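Putative lipoprotein (Clostridium difficile, PDB 4EXR) is of unknown function but carries two PepSY (YPEB-type) domains and, as a putative lipoprotein, is probably tethered to the cell membrane. Local coordinates at residues D47-L59 / G129-D141. Residues are numbered along the deposited sequence; the frame is centred on the assembly and turned at random. Where two conformers were deposited one is given.
With NA (sodium ion), chain B.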
# COMPACT_ATOMS: atom_id res chain seq x y z
N ASP A 47 1.35 13.29 14.14
CA ASP A 47 1.38 12.55 15.40
C ASP A 47 2.15 11.23 15.31
O ASP A 47 2.25 10.48 16.29
CB ASP A 47 -0.04 12.30 15.92
CG ASP A 47 -0.07 11.87 17.37
OD1 ASP A 47 0.80 12.33 18.15
OD2 ASP A 47 -0.94 11.05 17.74
N ALA A 48 2.71 10.94 14.14
CA ALA A 48 3.38 9.66 13.94
C ALA A 48 4.86 9.72 14.36
O ALA A 48 5.50 10.76 14.25
CB ALA A 48 3.28 9.24 12.46
N ASP A 49 5.38 8.59 14.82
CA ASP A 49 6.81 8.44 15.08
C ASP A 49 7.45 7.64 13.97
O ASP A 49 6.93 6.60 13.58
CB ASP A 49 7.05 7.69 16.39
CG ASP A 49 6.54 8.45 17.59
OD1 ASP A 49 6.76 9.68 17.66
OD2 ASP A 49 5.92 7.81 18.46
N ILE A 50 8.59 8.09 13.47
CA ILE A 50 9.28 7.35 12.41
C ILE A 50 9.96 6.12 12.98
O ILE A 50 10.69 6.21 13.98
CB ILE A 50 10.32 8.24 11.69
CG1 ILE A 50 9.59 9.36 10.93
CG2 ILE A 50 11.20 7.40 10.77
CD1 ILE A 50 10.54 10.35 10.22
N VAL A 51 9.73 4.98 12.35
CA VAL A 51 10.30 3.72 12.83
C VAL A 51 11.31 3.11 11.85
O VAL A 51 12.09 2.25 12.22
CB VAL A 51 9.18 2.68 13.19
CG1 VAL A 51 8.28 3.21 14.32
CG2 VAL A 51 8.34 2.31 11.97
N ASP A 52 11.30 3.56 10.59
CA ASP A 52 12.26 3.08 9.60
C ASP A 52 12.46 4.16 8.55
O ASP A 52 11.51 4.88 8.20
CB ASP A 52 11.79 1.79 8.89
CG ASP A 52 11.73 0.58 9.82
OD1 ASP A 52 12.80 0.09 10.27
OD2 ASP A 52 10.60 0.09 10.08
N LEU A 53 13.69 4.28 8.05
CA LEU A 53 14.00 5.20 6.96
C LEU A 53 15.07 4.54 6.12
O LEU A 53 16.00 3.93 6.64
CB LEU A 53 14.53 6.52 7.53
CG LEU A 53 15.05 7.54 6.50
CD1 LEU A 53 13.94 8.02 5.61
CD2 LEU A 53 15.70 8.71 7.20
N SER A 54 14.92 4.61 4.80
CA SER A 54 15.94 4.02 3.94
C SER A 54 16.04 4.76 2.61
O SER A 54 15.13 5.49 2.23
CB SER A 54 15.67 2.54 3.69
OG SER A 54 14.52 2.37 2.88
N LEU A 55 17.16 4.56 1.93
CA LEU A 55 17.36 5.08 0.60
C LEU A 55 17.85 3.92 -0.25
O LEU A 55 18.81 3.24 0.11
CB LEU A 55 18.39 6.20 0.61
CG LEU A 55 18.76 6.78 -0.78
CD1 LEU A 55 17.53 7.32 -1.51
CD2 LEU A 55 19.81 7.85 -0.61
N GLU A 56 17.19 3.68 -1.37
CA GLU A 56 17.62 2.63 -2.29
C GLU A 56 17.31 3.03 -3.72
O GLU A 56 16.55 3.97 -3.97
CB GLU A 56 16.90 1.32 -1.96
CG GLU A 56 15.42 1.36 -2.24
CD GLU A 56 14.65 0.28 -1.50
OE1 GLU A 56 15.30 -0.63 -0.94
OE2 GLU A 56 13.41 0.35 -1.46
N ARG A 57 17.93 2.32 -4.66
CA ARG A 57 17.67 2.51 -6.08
C ARG A 57 16.43 1.70 -6.46
O ARG A 57 16.27 0.56 -6.04
CB ARG A 57 18.88 2.03 -6.89
CG ARG A 57 18.78 2.25 -8.40
CD ARG A 57 20.11 1.91 -9.08
NE ARG A 57 20.12 2.21 -10.51
CZ ARG A 57 20.02 1.29 -11.47
NH1 ARG A 57 19.88 0.01 -11.16
NH2 ARG A 57 20.05 1.66 -12.75
N ASP A 58 15.55 2.31 -7.25
CA ASP A 58 14.41 1.59 -7.80
C ASP A 58 14.33 1.90 -9.28
O ASP A 58 13.84 2.96 -9.68
CB ASP A 58 13.11 2.01 -7.10
CG ASP A 58 11.93 1.11 -7.46
OD1 ASP A 58 11.91 0.54 -8.57
OD2 ASP A 58 11.01 0.97 -6.62
N LEU A 59 14.83 0.97 -10.10
CA LEU A 59 14.98 1.18 -11.54
C LEU A 59 15.83 2.42 -11.81
O LEU A 59 17.03 2.43 -11.53
CB LEU A 59 13.62 1.29 -12.24
CG LEU A 59 12.64 0.15 -11.94
CD1 LEU A 59 11.31 0.39 -12.64
CD2 LEU A 59 13.23 -1.20 -12.32
N GLY A 129 34.02 -1.76 -1.12
CA GLY A 129 33.04 -2.24 -2.06
C GLY A 129 32.18 -1.10 -2.53
O GLY A 129 32.59 0.05 -2.48
N ILE A 130 30.97 -1.44 -2.96
CA ILE A 130 30.01 -0.47 -3.47
C ILE A 130 28.77 -0.41 -2.56
O ILE A 130 28.17 -1.45 -2.28
CB ILE A 130 29.54 -0.86 -4.88
CG1 ILE A 130 30.73 -0.98 -5.84
CG2 ILE A 130 28.52 0.13 -5.40
CD1 ILE A 130 31.56 0.28 -5.95
N VAL A 131 28.41 0.79 -2.12
CA VAL A 131 27.23 0.99 -1.28
C VAL A 131 25.96 0.98 -2.13
O VAL A 131 25.81 1.81 -3.02
CB VAL A 131 27.30 2.31 -0.49
CG1 VAL A 131 26.02 2.51 0.33
CG2 VAL A 131 28.53 2.35 0.42
N LYS A 132 25.06 0.04 -1.85
CA LYS A 132 23.85 -0.13 -2.63
C LYS A 132 22.62 0.47 -1.95
O LYS A 132 21.69 0.90 -2.63
CB LYS A 132 23.57 -1.62 -2.86
CG LYS A 132 24.65 -2.35 -3.63
CD LYS A 132 24.68 -1.92 -5.09
CE LYS A 132 25.75 -2.70 -5.86
NZ LYS A 132 25.68 -2.40 -7.31
N GLU A 133 22.62 0.46 -0.62
CA GLU A 133 21.47 0.93 0.15
C GLU A 133 21.93 1.36 1.53
O GLU A 133 22.97 0.91 2.02
CB GLU A 133 20.41 -0.18 0.28
CG GLU A 133 19.12 0.26 0.97
CD GLU A 133 18.35 -0.87 1.62
OE1 GLU A 133 18.29 -1.96 1.01
OE2 GLU A 133 17.82 -0.68 2.74
N TRP A 134 21.17 2.25 2.15
CA TRP A 134 21.36 2.52 3.56
C TRP A 134 20.00 2.63 4.22
O TRP A 134 19.01 2.96 3.57
CB TRP A 134 22.25 3.73 3.86
CG TRP A 134 21.73 5.08 3.44
CD1 TRP A 134 22.16 5.84 2.37
CD2 TRP A 134 20.73 5.87 4.11
NE1 TRP A 134 21.47 7.03 2.34
CE2 TRP A 134 20.60 7.07 3.39
CE3 TRP A 134 19.94 5.67 5.25
CZ2 TRP A 134 19.69 8.06 3.76
CZ3 TRP A 134 19.05 6.66 5.62
CH2 TRP A 134 18.93 7.84 4.87
N SER A 135 19.95 2.30 5.50
CA SER A 135 18.75 2.50 6.28
C SER A 135 19.11 2.93 7.70
O SER A 135 20.27 2.84 8.12
CB SER A 135 17.88 1.24 6.28
OG SER A 135 18.59 0.09 6.68
N LEU A 136 18.12 3.43 8.41
CA LEU A 136 18.25 3.75 9.81
C LEU A 136 17.27 2.83 10.51
O LEU A 136 16.12 2.70 10.07
CB LEU A 136 17.90 5.21 10.06
CG LEU A 136 19.05 6.16 9.76
CD1 LEU A 136 18.52 7.56 9.47
CD2 LEU A 136 20.03 6.17 10.95
N ASP A 137 17.72 2.19 11.58
CA ASP A 137 16.91 1.23 12.31
C ASP A 137 17.31 1.31 13.78
O ASP A 137 18.32 1.94 14.12
CB ASP A 137 17.16 -0.18 11.76
CG ASP A 137 16.05 -1.17 12.14
OD1 ASP A 137 15.01 -0.77 12.72
OD2 ASP A 137 16.22 -2.38 11.85
N LYS A 138 16.52 0.70 14.65
CA LYS A 138 16.84 0.70 16.07
C LYS A 138 16.65 -0.69 16.65
O LYS A 138 15.63 -1.34 16.40
CB LYS A 138 15.97 1.70 16.84
CG LYS A 138 16.23 1.68 18.36
CD LYS A 138 15.27 2.58 19.13
CE LYS A 138 13.92 1.91 19.32
NZ LYS A 138 12.95 2.81 20.02
N ASP A 139 17.63 -1.14 17.42
CA ASP A 139 17.48 -2.33 18.24
C ASP A 139 18.25 -2.10 19.53
O ASP A 139 19.27 -1.41 19.52
CB ASP A 139 18.00 -3.57 17.50
CG ASP A 139 17.65 -4.87 18.22
OD1 ASP A 139 16.71 -4.87 19.04
OD2 ASP A 139 18.31 -5.90 17.95
N LEU A 140 17.75 -2.65 20.64
CA LEU A 140 18.41 -2.53 21.94
C LEU A 140 18.66 -1.06 22.29
O LEU A 140 19.69 -0.72 22.89
CB LEU A 140 19.74 -3.30 21.95
CG LEU A 140 19.67 -4.78 21.57
CD1 LEU A 140 21.07 -5.41 21.56
CD2 LEU A 140 18.73 -5.53 22.51
N ASP A 141 17.73 -0.21 21.88
CA ASP A 141 17.76 1.23 22.17
C ASP A 141 18.87 1.99 21.44
O ASP A 141 19.12 3.16 21.72
CB ASP A 141 17.86 1.47 23.69
CG ASP A 141 16.94 2.57 24.16
OD1 ASP A 141 15.89 2.79 23.50
OD2 ASP A 141 17.28 3.23 25.17
NA NA B . 12.82 0.04 12.62
O HOH W 1 15.05 0.47 8.83
O HOH W 2 10.68 -0.97 12.53
O HOH W 3 19.43 -0.40 -3.96
O HOH W 4 13.00 0.55 14.90
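Leu55 and Trp134 pair backbone to backbone where strands 49-58 and 130-139 run antiparallel: Leu55 N donates to Trp134 O (2.9 Å), and Trp134 N returns a longer bond to Leu55 O (3.3 Å). From CB outward, the indole of Trp134 leans toward strand 49-58, its CG set between its own backbone N and carbonyl carbon (chi1 66°). CD1 skirts Leu55 CB; NE1 meets Leu55 CD2 at 3.5 Å. Leu55 CB sits over the five-membered ring, a CH-pi contact 25° off its normal, nearest NE1 and CE2, with CZ2 also close by. At the far rim CZ3 and CH2 reach Leu53 CG and CD2; CD2 approaches near the ring plane and also touches Leu136 CD1 (3.8 Å). Helix 116-126 packs against the same indole through Pro116 and Met120. Toward the other end of the pairing, Asp52 and Asp137 lie side by side, carboxylate planes 54° apart; both OD1 atoms bind a sodium ion and lie 3.4 Å apart, its charge probably offsetting their repulsion. Val51 O, from a classic beta bulge with Asp52 opposite Glu67, and two waters complete its ligands. These central strands join the two PepSY repeats into one continuous antiparallel sheet, with sodium bound across the seam.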